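Long-range contact in probable mRNA-capping enzyme (PDB 2QY2), which caps viral mRNA through triphosphatase, guanylyltransferase and guanine-N7 methyltransferase activities, this chain being its N-terminal RNA triphosphatase domain: residues 186-191 with 215-220. Sequence-based numbering, arbitrary orientation.
Sequences NSRIDI and ELINKI
Arg188 and Glu215 face each other as an antiparallel hydrogen-bonded pair. Arg188 N reaches Glu215 O at 2.9 Å, bent to 135° at the hydrogen; Glu215 N returns to Arg188 O at 2.8 Å by a straighter bond. One more rung closes the ladder where strand 209-216 ends, Ile217 N giving a nearly linear bond (176°) to Asn186 O from above the carbonyl plane.

On the Arg188 and Glu215 face, a salt bridge within 186-191 sets the pose of the arginine, which then packs on the aliphatic part of Glu215. Arg188 holds Asp190 with two nitrogens, NE to OD1 (3.0 Å) and NH2 to OD2 (2.9 Å), both oxygens lying near the guanidinium plane; the bend at chi3 (71°) turns the NE and NH2 edge toward this carboxylate, two residues on along the same strand. Held so, the guanidinium lays a face over Glu215 CB, and NH2 comes within 3.4 Å of Glu215 CG. The Glu215 carboxylate lies close to those of Glu38 and Glu40, a cluster consistent with the acidic, metal-binding glutamates of tunnel-type triphosphatases. A water accepts a weak bond from Arg188 NH1 and donates to Leu216 O.

The remaining contacts are mainly van der Waals. Leu216 CD2 touches Ser187 OG, whose hydroxyl is hydrogen-bonded to Glu228 of helix 222-236, while Ile220 CG2 packs against Asn186 CB at 3.5 Å, the two side chains running antiparallel.

Together these contacts join the open end of the beta hairpin 187-197/209-216, part of the closed eight-stranded antiparallel barrel; such a beta tunnel is the hallmark of the tunnel-type RNA triphosphatases.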
# COMPACT_ATOMS: atom_id res chain seq x y z
N ASN A 186 13.24 12.06 -0.66
CA ASN A 186 11.99 12.06 -1.44
C ASN A 186 11.42 10.71 -1.82
O ASN A 186 10.34 10.66 -2.43
CB ASN A 186 12.17 12.85 -2.73
CG ASN A 186 12.80 14.21 -2.53
OD1 ASN A 186 13.77 14.56 -3.19
ND2 ASN A 186 12.25 14.99 -1.61
N SER A 187 12.12 9.63 -1.49
CA SER A 187 11.67 8.29 -1.87
C SER A 187 11.79 7.24 -0.79
O SER A 187 12.67 7.30 0.06
CB SER A 187 12.43 7.84 -3.11
OG SER A 187 12.11 8.66 -4.22
N ARG A 188 10.94 6.22 -0.92
CA ARG A 188 10.86 5.11 0.02
C ARG A 188 10.54 3.81 -0.71
O ARG A 188 9.68 3.79 -1.58
CB ARG A 188 9.76 5.40 1.04
CG ARG A 188 9.91 4.73 2.39
CD ARG A 188 8.76 5.12 3.31
NE ARG A 188 7.50 4.50 2.88
CZ ARG A 188 6.40 5.17 2.53
NH1 ARG A 188 6.37 6.49 2.58
NH2 ARG A 188 5.37 4.51 2.02
N ILE A 189 11.24 2.73 -0.36
CA ILE A 189 11.01 1.41 -0.94
C ILE A 189 10.21 0.62 0.10
O ILE A 189 10.62 0.53 1.25
CB ILE A 189 12.36 0.67 -1.24
CG1 ILE A 189 13.16 1.40 -2.33
CG2 ILE A 189 12.11 -0.81 -1.62
CD1 ILE A 189 12.58 1.34 -3.72
N ASP A 190 9.05 0.11 -0.30
CA ASP A 190 8.21 -0.68 0.58
C ASP A 190 8.18 -2.09 0.04
O ASP A 190 7.79 -2.30 -1.11
CB ASP A 190 6.76 -0.15 0.60
CG ASP A 190 6.61 1.17 1.33
OD1 ASP A 190 7.51 1.59 2.10
OD2 ASP A 190 5.55 1.80 1.14
N ILE A 191 8.62 -3.05 0.85
CA ILE A 191 8.61 -4.46 0.45
C ILE A 191 7.75 -5.18 1.50
O ILE A 191 8.03 -5.10 2.70
CB ILE A 191 10.06 -5.02 0.26
CG1 ILE A 191 10.06 -6.50 -0.14
CG2 ILE A 191 10.91 -4.80 1.47
CD1 ILE A 191 9.45 -6.82 -1.52
N GLU A 215 7.53 4.44 -3.26
CA GLU A 215 6.59 5.48 -2.85
C GLU A 215 7.31 6.81 -2.68
O GLU A 215 8.37 6.87 -2.06
CB GLU A 215 5.94 5.08 -1.51
CG GLU A 215 4.77 5.96 -1.03
CD GLU A 215 3.41 5.53 -1.56
OE1 GLU A 215 3.23 4.35 -1.94
OE2 GLU A 215 2.49 6.38 -1.56
N LEU A 216 6.73 7.87 -3.25
CA LEU A 216 7.30 9.20 -3.14
C LEU A 216 6.83 9.88 -1.86
O LEU A 216 5.73 9.62 -1.38
CB LEU A 216 6.93 10.06 -4.35
CG LEU A 216 7.54 9.72 -5.71
CD1 LEU A 216 7.30 10.91 -6.62
CD2 LEU A 216 9.04 9.44 -5.61
N ILE A 217 7.74 10.65 -1.27
CA ILE A 217 7.47 11.42 -0.05
C ILE A 217 7.22 12.86 -0.56
O ILE A 217 6.40 13.58 -0.01
CB ILE A 217 8.68 11.36 0.93
CG1 ILE A 217 8.97 9.90 1.33
CG2 ILE A 217 8.42 12.21 2.20
CD1 ILE A 217 10.32 9.67 2.00
N ASN A 218 7.96 13.25 -1.60
CA ASN A 218 7.84 14.56 -2.25
C ASN A 218 7.99 14.34 -3.75
O ASN A 218 8.52 13.31 -4.17
CB ASN A 218 8.95 15.54 -1.80
CG ASN A 218 8.98 15.76 -0.30
OD1 ASN A 218 8.06 16.35 0.27
ND2 ASN A 218 10.03 15.27 0.35
N LYS A 219 7.55 15.32 -4.54
CA LYS A 219 7.67 15.27 -6.00
C LYS A 219 9.14 15.29 -6.41
O LYS A 219 9.97 15.89 -5.73
CB LYS A 219 6.97 16.49 -6.63
CG LYS A 219 7.15 16.65 -8.16
CD LYS A 219 6.79 18.04 -8.71
CE LYS A 219 7.76 19.15 -8.29
NZ LYS A 219 7.57 19.58 -6.87
N ILE A 220 9.46 14.54 -7.46
CA ILE A 220 10.80 14.51 -8.02
C ILE A 220 10.66 14.62 -9.53
O ILE A 220 9.58 14.39 -10.09
CB ILE A 220 11.59 13.21 -7.67
CG1 ILE A 220 10.83 11.94 -8.10
CG2 ILE A 220 11.91 13.17 -6.20
CD1 ILE A 220 11.63 10.66 -7.88
O HOH W 1 5.15 8.87 1.09